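Local structure of cellulose 1,4-beta-cellobiosidase (Thermobifida fusca, 4JJJ) at residues Tyr219-Asn224 / Asp261-Ala266; Arg228-Met233 / Val329-Ala334; Leu341-Asp344 / Gly348-Asp351; His294-Trp299 / Ser393-Met398. The protein probably hydrolyses cellulose to release cellobiose, this chain being the glycoside hydrolase family 48 catalytic domain of a larger cellulase. The protein carries 1 engineered substitution. One frame throughout, in Å; residues are numbered along the deposited sequence. Where two conformers were deposited one is given.

Contact 1 (Tyr219-Asn224 / Asp261-Ala266); sequences YTNAPN and DYLRYA. Engineered in segment 219-224: Asn-224 (natural residue Asp). With BGC (beta-D-glucopyranose), chain D; BGC (beta-D-glucopyranose), chain B.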
# COMPACT_ATOMS: atom_id res chain seq x y z
N TYR A 219 -1.55 2.89 -15.03
CA TYR A 219 -0.86 2.26 -13.90
C TYR A 219 -1.27 3.05 -12.67
O TYR A 219 -1.62 4.19 -12.75
CB TYR A 219 0.68 2.26 -14.07
CG TYR A 219 1.03 1.48 -15.32
CD1 TYR A 219 0.90 0.08 -15.37
CD2 TYR A 219 1.32 2.13 -16.52
CE1 TYR A 219 1.15 -0.63 -16.56
CE2 TYR A 219 1.60 1.44 -17.68
CZ TYR A 219 1.44 0.04 -17.72
OH TYR A 219 1.57 -0.75 -18.89
N THR A 220 -1.13 2.43 -11.51
CA THR A 220 -1.40 3.03 -10.25
C THR A 220 -0.29 2.76 -9.27
O THR A 220 0.08 1.62 -9.04
CB THR A 220 -2.64 2.53 -9.61
OG1 THR A 220 -3.75 2.55 -10.55
CG2 THR A 220 -3.01 3.41 -8.41
N ASN A 221 0.25 3.81 -8.64
CA ASN A 221 1.21 3.71 -7.60
C ASN A 221 0.51 3.31 -6.29
O ASN A 221 -0.61 3.73 -6.00
CB ASN A 221 1.83 5.07 -7.30
CG ASN A 221 3.14 4.99 -6.59
OD1 ASN A 221 3.22 5.36 -5.42
ND2 ASN A 221 4.15 4.56 -7.28
N ALA A 222 1.30 2.65 -5.42
CA ALA A 222 0.95 2.39 -4.00
C ALA A 222 1.98 3.15 -3.17
O ALA A 222 3.06 2.64 -2.88
CB ALA A 222 1.02 0.87 -3.77
N PRO A 223 1.66 4.37 -2.76
CA PRO A 223 2.67 5.24 -2.11
C PRO A 223 3.19 4.67 -0.79
O PRO A 223 4.33 4.95 -0.40
CB PRO A 223 1.90 6.57 -1.91
CG PRO A 223 0.88 6.55 -3.03
CD PRO A 223 0.47 5.08 -3.17
N ASN A 224 2.40 3.89 -0.11
CA ASN A 224 2.89 3.20 1.11
C ASN A 224 4.15 2.39 0.77
O ASN A 224 5.13 2.39 1.54
CB ASN A 224 1.83 2.28 1.70
CG ASN A 224 2.03 1.92 3.17
OD1 ASN A 224 2.74 2.49 3.90
ND2 ASN A 224 1.23 0.94 3.56
N ASP A 261 11.25 11.50 -5.82
CA ASP A 261 10.89 12.72 -6.63
C ASP A 261 9.56 12.52 -7.27
O ASP A 261 8.69 13.39 -7.22
CB ASP A 261 12.03 12.99 -7.62
CG ASP A 261 12.26 14.42 -7.86
OD1 ASP A 261 11.49 15.28 -7.35
OD2 ASP A 261 13.36 14.69 -8.40
N TYR A 262 9.34 11.38 -7.96
CA TYR A 262 8.05 11.07 -8.59
C TYR A 262 6.93 10.84 -7.60
O TYR A 262 5.78 11.09 -7.88
CB TYR A 262 8.17 9.87 -9.49
CG TYR A 262 8.93 10.25 -10.81
CD1 TYR A 262 8.23 10.69 -11.92
CD2 TYR A 262 10.29 10.08 -10.92
CE1 TYR A 262 8.90 11.07 -13.03
CE2 TYR A 262 10.99 10.51 -12.05
CZ TYR A 262 10.25 10.96 -13.13
OH TYR A 262 10.94 11.36 -14.30
N LEU A 263 7.30 10.36 -6.42
CA LEU A 263 6.30 10.05 -5.34
C LEU A 263 5.61 11.31 -4.89
O LEU A 263 4.52 11.28 -4.25
CB LEU A 263 7.00 9.39 -4.17
CG LEU A 263 6.17 8.88 -2.99
CD1 LEU A 263 5.09 8.00 -3.54
CD2 LEU A 263 7.14 8.13 -2.01
N ARG A 264 6.22 12.46 -5.19
CA ARG A 264 5.44 13.70 -4.93
C ARG A 264 4.07 13.76 -5.58
O ARG A 264 3.23 14.49 -5.12
CB ARG A 264 6.24 14.98 -5.31
CG ARG A 264 7.57 15.13 -4.55
CD ARG A 264 8.34 16.39 -4.89
NE ARG A 264 8.77 16.33 -6.25
CZ ARG A 264 9.05 17.39 -7.05
NH1 ARG A 264 8.76 18.63 -6.69
NH2 ARG A 264 9.53 17.15 -8.25
N TYR A 265 3.83 13.06 -6.65
CA TYR A 265 2.46 13.00 -7.24
C TYR A 265 1.43 12.59 -6.19
O TYR A 265 0.28 13.06 -6.23
CB TYR A 265 2.40 12.02 -8.43
CG TYR A 265 2.67 12.71 -9.70
CD1 TYR A 265 1.73 13.56 -10.28
CD2 TYR A 265 3.87 12.51 -10.33
CE1 TYR A 265 1.98 14.22 -11.48
CE2 TYR A 265 4.18 13.18 -11.51
CZ TYR A 265 3.22 14.00 -12.12
OH TYR A 265 3.49 14.74 -13.29
N ALA A 266 1.79 11.76 -5.18
CA ALA A 266 0.88 11.37 -4.12
C ALA A 266 0.46 12.55 -3.21
O ALA A 266 -0.49 12.39 -2.46
CB ALA A 266 1.50 10.24 -3.29
C2 BGC D . -6.31 1.31 -8.03
C3 BGC D . -6.66 2.55 -8.76
C4 BGC D . -7.90 3.27 -8.18
C5 BGC D . -7.63 3.39 -6.65
C6 BGC D . -8.80 4.13 -6.02
C1 BGC D . -6.15 1.63 -6.55
O2 BGC D . -5.14 0.74 -8.55
O3 BGC D . -6.82 2.19 -10.08
O4 BGC D . -8.00 4.63 -8.67
O5 BGC D . -7.36 2.15 -6.02
O6 BGC D . -9.89 3.19 -5.92
C2 BGC B . -5.05 -0.51 -2.33
C3 BGC B . -5.89 -0.31 -3.59
C4 BGC B . -5.16 0.62 -4.51
C5 BGC B . -3.76 0.18 -4.85
C6 BGC B . -3.00 1.14 -5.76
C1 BGC B . -3.64 -0.85 -2.75
O1 BGC B . -2.81 -0.95 -1.59
O2 BGC B . -5.58 -1.52 -1.44
O3 BGC B . -7.13 0.31 -3.16
O4 BGC B . -5.91 0.46 -5.76
O5 BGC B . -3.03 0.09 -3.61
O6 BGC B . -2.99 2.46 -5.14
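Pro-223 and Ala-266 meet ring against methyl inside the (α/α)6 barrel of this family 48 domain, where the first turn of helix 223-242 lies beside the 3-10 turn that follows helix 250-263. The site illustrates how a barrel can back a sugar-binding segment with a few apolar atoms while its other side stays polar. Packing is tight around the proline: its CG stands 3.8 Å from Ala-266 CB, and its CB is 3.9 Å from Leu-263 CD1. Because Leu-263 carries CG anti to its backbone nitrogen (chi1 -175°), its CD1 branch reaches the ring although the side chain does not set out straight at it. That same methyl grazes Asn-221 OD1 at 3.7 Å, a van der Waals contact between a methyl and an amide oxygen; the amide's own hydrogen bond runs from ND2 to Asp-226 OD2. No hydrogen bond joins the two segments.

The other side of 219-224 faces the bound glycan, where directional bonds to hydroxyls replace close-packed methyls. Thr-220 OG1 lies within hydrogen-bonding distance of two hydroxyls of the chain D glucose, O2 at 3.0 Å and O3 at 3.1 Å, but its one proton can serve only one of them at a time. Asn-224, engineered from aspartate at the position of the predicted nucleophile, points its CB away from 261-266. The neighbouring chain B glucose donates from O6 to the carbonyl O of Asn-221, 2.8 Å away.

Contact 2 (Arg228-Met233 / Val329-Ala334); sequences RAVQVM and VLAAYA
Gln-231 and Leu-330 pack side chain to side chain where helix 223-242 crosses helix 329-337, and the pair shows how two helices can be joined by apolar atoms even when one of the residues is polar. The short axes approach to 8.4 Å at an angle of 61°, and the backbones come close, with the CA atoms of Gln-231 and Ala-331 only 4.6 Å apart.

The apolar contacts come first. Leu-330 CD1 lies 3.7 Å from Gln-231 CG: the leucine methyl meets the aliphatic stem of the glutamine, which runs roughly perpendicular to the leucine side chain, and the amide lies farther along. Beside them the small methyl of Ala-331 fits against the other helix: its CB is 4.1 Å from Val-230 CG1 and 4.2 Å from the backbone N of Gln-231. The valine branch that does the touching is the one anti to its backbone nitrogen (chi1 174°).

Polar interactions lie beyond this patch. The extended chain of Gln-231 carries its amide past Leu-330, where NE2 bonds to Gln-427 OE1 in helix 416-432 and OE1 to Asn-328 ND2. Asn-328, just ahead of helix 329-337, also accepts a bond from Ala-331 N through its OD1.

With no hydrogen bond between the two segments themselves, their direct contact rests on van der Waals packing, while the buried glutamine amide is satisfied at both of its polar atoms and links helix 223-242 to helix 416-432 and to the residue that precedes helix 329-337.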
# COMPACT_ATOMS: atom_id res chain seq x y z
N ARG A 228 8.14 3.19 1.49
CA ARG A 228 8.94 2.16 2.20
C ARG A 228 10.26 1.86 1.46
O ARG A 228 11.26 1.67 2.07
CB ARG A 228 8.14 0.86 2.29
CG ARG A 228 8.76 -0.19 3.17
CD ARG A 228 7.94 -1.44 3.31
NE ARG A 228 6.59 -1.21 3.93
CZ ARG A 228 5.42 -1.24 3.26
NH1 ARG A 228 5.34 -1.47 1.97
NH2 ARG A 228 4.32 -1.08 3.93
N ALA A 229 10.28 1.75 0.15
CA ALA A 229 11.48 1.52 -0.66
C ALA A 229 12.52 2.64 -0.41
O ALA A 229 13.69 2.39 -0.21
CB ALA A 229 11.11 1.45 -2.08
N VAL A 230 12.09 3.89 -0.31
CA VAL A 230 12.96 4.98 0.07
C VAL A 230 13.47 4.84 1.49
O VAL A 230 14.65 4.96 1.71
CB VAL A 230 12.24 6.35 -0.07
CG1 VAL A 230 13.10 7.53 0.49
CG2 VAL A 230 11.83 6.62 -1.53
N GLN A 231 12.63 4.53 2.44
CA GLN A 231 13.02 4.28 3.77
C GLN A 231 14.08 3.17 3.89
O GLN A 231 15.05 3.30 4.62
CB GLN A 231 11.76 3.87 4.58
CG GLN A 231 12.00 3.42 5.94
CD GLN A 231 10.79 2.76 6.58
OE1 GLN A 231 9.80 2.56 5.92
NE2 GLN A 231 10.86 2.48 7.91
N VAL A 232 13.91 2.11 3.12
CA VAL A 232 14.90 0.99 3.11
C VAL A 232 16.27 1.52 2.68
O VAL A 232 17.30 1.21 3.31
CB VAL A 232 14.48 -0.17 2.18
CG1 VAL A 232 15.65 -1.12 1.97
CG2 VAL A 232 13.24 -0.80 2.76
N MET A 233 16.27 2.43 1.69
CA MET A 233 17.53 2.90 1.17
C MET A 233 18.16 3.89 2.12
O MET A 233 19.40 4.01 2.15
CB MET A 233 17.35 3.43 -0.23
CG MET A 233 17.03 2.38 -1.24
SD MET A 233 18.12 0.91 -1.22
CE MET A 233 19.60 1.66 -1.35
N VAL A 329 7.27 9.16 8.00
CA VAL A 329 8.03 10.33 8.43
C VAL A 329 9.54 10.05 8.30
O VAL A 329 10.34 11.01 8.24
CB VAL A 329 7.65 10.72 9.83
CG1 VAL A 329 6.20 11.22 9.81
CG2 VAL A 329 7.97 9.69 10.89
N LEU A 330 9.93 8.79 8.30
CA LEU A 330 11.35 8.44 8.12
C LEU A 330 11.76 8.66 6.70
O LEU A 330 12.78 9.33 6.47
CB LEU A 330 11.55 6.96 8.57
CG LEU A 330 12.95 6.37 8.67
CD1 LEU A 330 13.66 6.38 7.32
CD2 LEU A 330 13.80 7.12 9.70
N ALA A 331 11.01 8.21 5.74
CA ALA A 331 11.24 8.52 4.34
C ALA A 331 11.25 10.04 4.09
O ALA A 331 12.09 10.51 3.30
CB ALA A 331 10.28 7.82 3.45
N ALA A 332 10.31 10.76 4.71
CA ALA A 332 10.23 12.23 4.51
C ALA A 332 11.45 12.95 5.08
O ALA A 332 12.02 13.86 4.42
CB ALA A 332 8.95 12.79 5.04
N TYR A 333 11.91 12.45 6.23
CA TYR A 333 13.14 13.00 6.84
C TYR A 333 14.26 12.72 5.87
O TYR A 333 15.10 13.63 5.62
CB TYR A 333 13.39 12.23 8.17
CG TYR A 333 14.82 12.41 8.64
CD1 TYR A 333 15.17 13.57 9.24
CD2 TYR A 333 15.70 11.40 8.55
CE1 TYR A 333 16.48 13.73 9.74
CE2 TYR A 333 17.01 11.58 8.96
CZ TYR A 333 17.33 12.75 9.52
OH TYR A 333 18.66 12.92 10.01
N ALA A 334 14.39 11.50 5.36
CA ALA A 334 15.52 11.12 4.47
C ALA A 334 15.53 11.99 3.23
O ALA A 334 16.63 12.51 2.85
CB ALA A 334 15.53 9.64 4.11

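Contact 3 (Leu341-Asp344 / Gly348-Asp351); sequences LQPD and GVQD. With NA (sodium ion), chain I.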
# COMPACT_ATOMS: atom_id res chain seq x y z
N LEU A 341 19.92 11.09 -0.43
CA LEU A 341 18.58 10.76 -0.79
C LEU A 341 17.81 11.95 -1.24
O LEU A 341 16.75 11.76 -1.78
CB LEU A 341 17.88 10.05 0.40
CG LEU A 341 18.22 8.56 0.41
CD1 LEU A 341 17.60 8.02 1.66
CD2 LEU A 341 17.68 7.75 -0.76
N GLN A 342 18.31 13.18 -1.08
CA GLN A 342 17.62 14.38 -1.58
C GLN A 342 17.39 14.34 -3.09
O GLN A 342 18.34 14.14 -3.87
CB GLN A 342 18.40 15.64 -1.19
CG GLN A 342 18.30 16.00 0.28
CD GLN A 342 19.22 17.15 0.69
OE1 GLN A 342 20.32 17.32 0.12
NE2 GLN A 342 18.82 17.92 1.62
N PRO A 343 16.17 14.57 -3.54
CA PRO A 343 15.88 14.55 -4.95
C PRO A 343 16.62 15.66 -5.68
O PRO A 343 16.88 16.76 -5.15
CB PRO A 343 14.39 14.81 -5.04
CG PRO A 343 13.88 14.29 -3.75
CD PRO A 343 14.98 14.45 -2.75
N ASP A 344 16.92 15.35 -6.92
CA ASP A 344 17.61 16.27 -7.81
C ASP A 344 16.77 17.36 -8.41
O ASP A 344 17.31 18.35 -8.94
CB ASP A 344 18.22 15.44 -8.95
CG ASP A 344 19.41 14.58 -8.56
OD1 ASP A 344 19.97 14.75 -7.45
OD2 ASP A 344 19.76 13.71 -9.44
N GLY A 348 12.09 19.40 -5.27
CA GLY A 348 11.82 18.14 -4.60
C GLY A 348 12.13 18.17 -3.12
O GLY A 348 11.39 17.64 -2.32
N VAL A 349 13.30 18.72 -2.76
CA VAL A 349 13.68 18.74 -1.41
C VAL A 349 12.72 19.57 -0.56
O VAL A 349 12.23 19.17 0.54
CB VAL A 349 15.14 19.25 -1.29
CG1 VAL A 349 15.43 19.48 0.16
CG2 VAL A 349 16.05 18.17 -1.75
N GLN A 350 12.38 20.78 -1.07
CA GLN A 350 11.44 21.66 -0.38
C GLN A 350 10.09 20.97 -0.16
O GLN A 350 9.48 21.09 0.93
CB GLN A 350 11.22 22.93 -1.23
CG GLN A 350 10.34 23.98 -0.55
CD GLN A 350 10.99 24.66 0.66
OE1 GLN A 350 12.17 25.07 0.63
NE2 GLN A 350 10.16 24.90 1.71
N ASP A 351 9.64 20.30 -1.17
CA ASP A 351 8.32 19.64 -1.10
C ASP A 351 8.37 18.59 0.01
O ASP A 351 7.41 18.44 0.80
CB ASP A 351 7.88 19.10 -2.46
CG ASP A 351 7.42 20.14 -3.40
OD1 ASP A 351 7.21 21.31 -3.03
OD2 ASP A 351 7.31 19.79 -4.58
NA NA I . 20.15 11.56 -9.94
O HOH W 1 21.79 12.38 -8.78
O HOH W 2 21.49 10.60 -11.16
O HOH W 3 18.39 10.39 -9.01
O HOH W 4 18.38 9.48 -10.23
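Val-349, the residue with most surface buried here, presses one methyl against Gln-342 and Pro-343 where the loop leaving helix 329-337 folds back on the first turn of helix 348-365. Its CG2, anti to the carbonyl carbon and beside the backbone nitrogen, does most of the touching. Gln-342 CB is 3.5 Å away from this methyl and Gln-342 CG 3.7 Å, which makes the glutamine stem an apolar partner. The other branch, CG1, lies 4.0 Å from Gln-342 NE2, yet that nitrogen is engaged elsewhere, bonding to the backbone O of Ser-336.

Pro-343 supplies the second surface. Its CD stands 4.0 Å from Val-349 CG2, and its carbonyl O comes within 3.8 Å of the same methyl. On the more buried side, the ring CB faces Gly-348 CA at 4.2 Å; glycine, with no side chain, allows the loop and the start of the helix to lie this close. Val-349 and Gln-342 are only partly buried, so one side of the patch is nearer solvent.

Past the proline, Asp-344 directs its CB away from the helix, and its OD2 binds a sodium ion at 2.2 Å. Waters share the ion, as does Asp-254 of helix 250-263. The arrangement is that of a short interhelical loop of the (α/α)6 barrel, tucked against the helix it leads into and bearing a surface metal site.

Contact 4 (His294-Trp299 / Ser393-Met398); sequences HYLLSW and SQFYGM. With BGC (beta-D-glucopyranose), chain B.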
# COMPACT_ATOMS: atom_id res chain seq x y z
N HIS A 294 -1.52 18.82 -0.78
CA HIS A 294 -1.83 18.53 0.64
C HIS A 294 -0.59 18.04 1.38
O HIS A 294 -0.57 18.06 2.59
CB HIS A 294 -3.00 17.59 0.78
CG HIS A 294 -2.88 16.34 -0.01
ND1 HIS A 294 -1.88 15.41 0.23
CD2 HIS A 294 -3.58 15.89 -1.07
CE1 HIS A 294 -2.03 14.41 -0.63
NE2 HIS A 294 -3.06 14.68 -1.43
N TYR A 295 0.46 17.66 0.61
CA TYR A 295 1.74 17.32 1.24
C TYR A 295 1.68 16.12 2.13
O TYR A 295 2.62 15.91 2.94
CB TYR A 295 2.32 18.53 1.98
CG TYR A 295 2.74 19.64 1.05
CD1 TYR A 295 3.84 19.52 0.21
CD2 TYR A 295 2.01 20.82 1.06
CE1 TYR A 295 4.23 20.60 -0.58
CE2 TYR A 295 2.34 21.87 0.26
CZ TYR A 295 3.48 21.79 -0.50
OH TYR A 295 3.92 22.84 -1.36
N LEU A 296 0.71 15.24 1.93
CA LEU A 296 0.66 13.96 2.60
C LEU A 296 0.86 12.83 1.63
O LEU A 296 0.75 13.05 0.39
CB LEU A 296 -0.70 13.79 3.29
CG LEU A 296 -0.98 14.79 4.38
CD1 LEU A 296 -2.40 14.59 4.91
CD2 LEU A 296 -0.00 14.77 5.53
N LEU A 297 1.20 11.62 2.10
CA LEU A 297 1.27 10.42 1.24
C LEU A 297 -0.16 9.89 1.06
O LEU A 297 -0.66 9.18 1.96
CB LEU A 297 2.20 9.36 1.75
CG LEU A 297 3.67 9.76 1.62
CD1 LEU A 297 4.52 8.87 2.45
CD2 LEU A 297 4.09 9.41 0.13
N SER A 298 -0.83 10.32 -0.02
CA SER A 298 -2.14 9.85 -0.28
C SER A 298 -2.21 8.38 -0.77
O SER A 298 -1.20 7.72 -0.87
CB SER A 298 -2.85 10.76 -1.21
OG SER A 298 -2.35 10.55 -2.54
N TRP A 299 -3.44 7.92 -0.95
CA TRP A 299 -3.66 6.52 -1.24
C TRP A 299 -3.09 6.10 -2.54
O TRP A 299 -2.73 4.96 -2.74
CB TRP A 299 -5.15 6.24 -1.25
CG TRP A 299 -5.57 4.79 -1.16
CD1 TRP A 299 -5.95 3.97 -2.16
CD2 TRP A 299 -5.76 4.06 0.04
NE1 TRP A 299 -6.39 2.77 -1.67
CE2 TRP A 299 -6.29 2.81 -0.30
CE3 TRP A 299 -5.60 4.39 1.37
CZ2 TRP A 299 -6.61 1.86 0.68
CZ3 TRP A 299 -5.85 3.43 2.33
CH2 TRP A 299 -6.34 2.18 2.00
N SER A 393 -14.70 17.72 11.56
CA SER A 393 -13.33 18.15 11.80
C SER A 393 -12.52 18.41 10.53
O SER A 393 -12.64 17.71 9.52
CB SER A 393 -12.59 17.08 12.66
OG SER A 393 -11.38 17.57 13.15
N GLN A 394 -11.56 19.33 10.59
CA GLN A 394 -10.72 19.65 9.45
C GLN A 394 -9.23 19.66 9.81
O GLN A 394 -8.83 19.88 10.98
CB GLN A 394 -11.10 20.95 8.83
CG GLN A 394 -12.45 20.89 8.15
CD GLN A 394 -12.78 22.20 7.48
OE1 GLN A 394 -13.12 23.13 8.18
NE2 GLN A 394 -12.63 22.30 6.19
N PHE A 395 -8.43 19.46 8.79
CA PHE A 395 -6.95 19.53 8.89
C PHE A 395 -6.57 20.25 7.58
O PHE A 395 -6.67 19.70 6.48
CB PHE A 395 -6.35 18.14 8.97
CG PHE A 395 -4.85 18.15 8.97
CD1 PHE A 395 -4.17 18.33 10.09
CD2 PHE A 395 -4.14 17.86 7.82
CE1 PHE A 395 -2.76 18.29 10.12
CE2 PHE A 395 -2.77 17.88 7.74
CZ PHE A 395 -2.07 18.07 8.95
N TYR A 396 -6.04 21.47 7.68
CA TYR A 396 -5.64 22.26 6.55
C TYR A 396 -6.73 22.33 5.48
O TYR A 396 -6.49 22.19 4.28
CB TYR A 396 -4.25 21.83 6.01
CG TYR A 396 -3.07 22.15 6.86
CD1 TYR A 396 -2.31 23.23 6.55
CD2 TYR A 396 -2.74 21.43 7.98
CE1 TYR A 396 -1.26 23.58 7.36
CE2 TYR A 396 -1.71 21.75 8.79
CZ TYR A 396 -0.99 22.87 8.49
OH TYR A 396 0.13 23.15 9.26
N GLY A 397 -7.94 22.45 5.96
CA GLY A 397 -9.11 22.57 5.06
C GLY A 397 -9.64 21.26 4.47
O GLY A 397 -10.64 21.30 3.73
N MET A 398 -8.94 20.18 4.70
CA MET A 398 -9.43 18.84 4.38
C MET A 398 -10.29 18.29 5.49
O MET A 398 -10.27 18.80 6.64
CB MET A 398 -8.21 17.93 4.05
CG MET A 398 -7.48 18.36 2.87
SD MET A 398 -6.41 17.02 2.23
CE MET A 398 -5.31 16.92 3.65
C2 BGC B . -5.05 -0.51 -2.33
C3 BGC B . -5.89 -0.31 -3.59
C4 BGC B . -5.16 0.62 -4.51
C5 BGC B . -3.76 0.18 -4.85
C6 BGC B . -3.00 1.14 -5.76
C1 BGC B . -3.64 -0.85 -2.75
O1 BGC B . -2.81 -0.95 -1.59
O2 BGC B . -5.58 -1.52 -1.44
O3 BGC B . -7.13 0.31 -3.16
O4 BGC B . -5.91 0.46 -5.76
O5 BGC B . -3.03 0.09 -3.61
O6 BGC B . -2.99 2.46 -5.14
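His-294 and Leu-296 receive the end of Met-398, whose backbone closes a type I' beta-hairpin: Phe-395 and Met-398 exchange two backbone hydrogen bonds round a tight turn. Between these two segments the contact is made by side chains, with no hydrogen bond across it. Met-398, bent at chi3 (-65°), brings its methyl CE to 3.7 Å from His-294 CB and 3.9 Å from Leu-296 CD1. The leucine and methionine side chains lie alongside one another, running in opposing senses. The sulfur approaches the imidazole obliquely, SD lying 5.0 Å from the ring centroid, while Leu-296 CD1 also meets Phe-395 CE2 at 4.4 Å.

The histidine is fixed in rotation from two sides. Leu-296 N donates to ND1 close to the ring plane (3.1 Å), and NE2 bonds to the carbonyl O of Ser-319, consistent with a proton on NE2. The ring of His-294 can curl back to Leu-296 N because its chi1 (52°) sets CG between backbone N and carbonyl carbon.

At the far end of 294-299 the chain reaches the glycan pocket. There the indole of Trp-299, stacked with Tyr-326, meets the chain B glucose at its edge, NE1 donating to O3 over 3.0 Å in a nearly straight bond (171°).

Contacts 1 and 4 converge on the glycan: both touch the chain B glucose, and they are joined by Ala-266 O and Ser-298 OG, 2.6 Å apart in a probable hydrogen bond. Contact 2 continues helix 223-242 from contact 1, their centres 14 Å apart; its Gln-231 side chain lies about 7 Å from that of Asn-224, the altered predicted nucleophile. Contact 3 is the most peripheral, its centre about 22 Å from the centre of the chain, yet its Asp-351 OD2 forms a salt bridge with Arg-264 NH1 of contact 1 at 2.8 Å, and Leu-341 CD1 packs on Ala-334 CB of contact 2 at 3.6 Å. Contacts 2 and 4 do not touch.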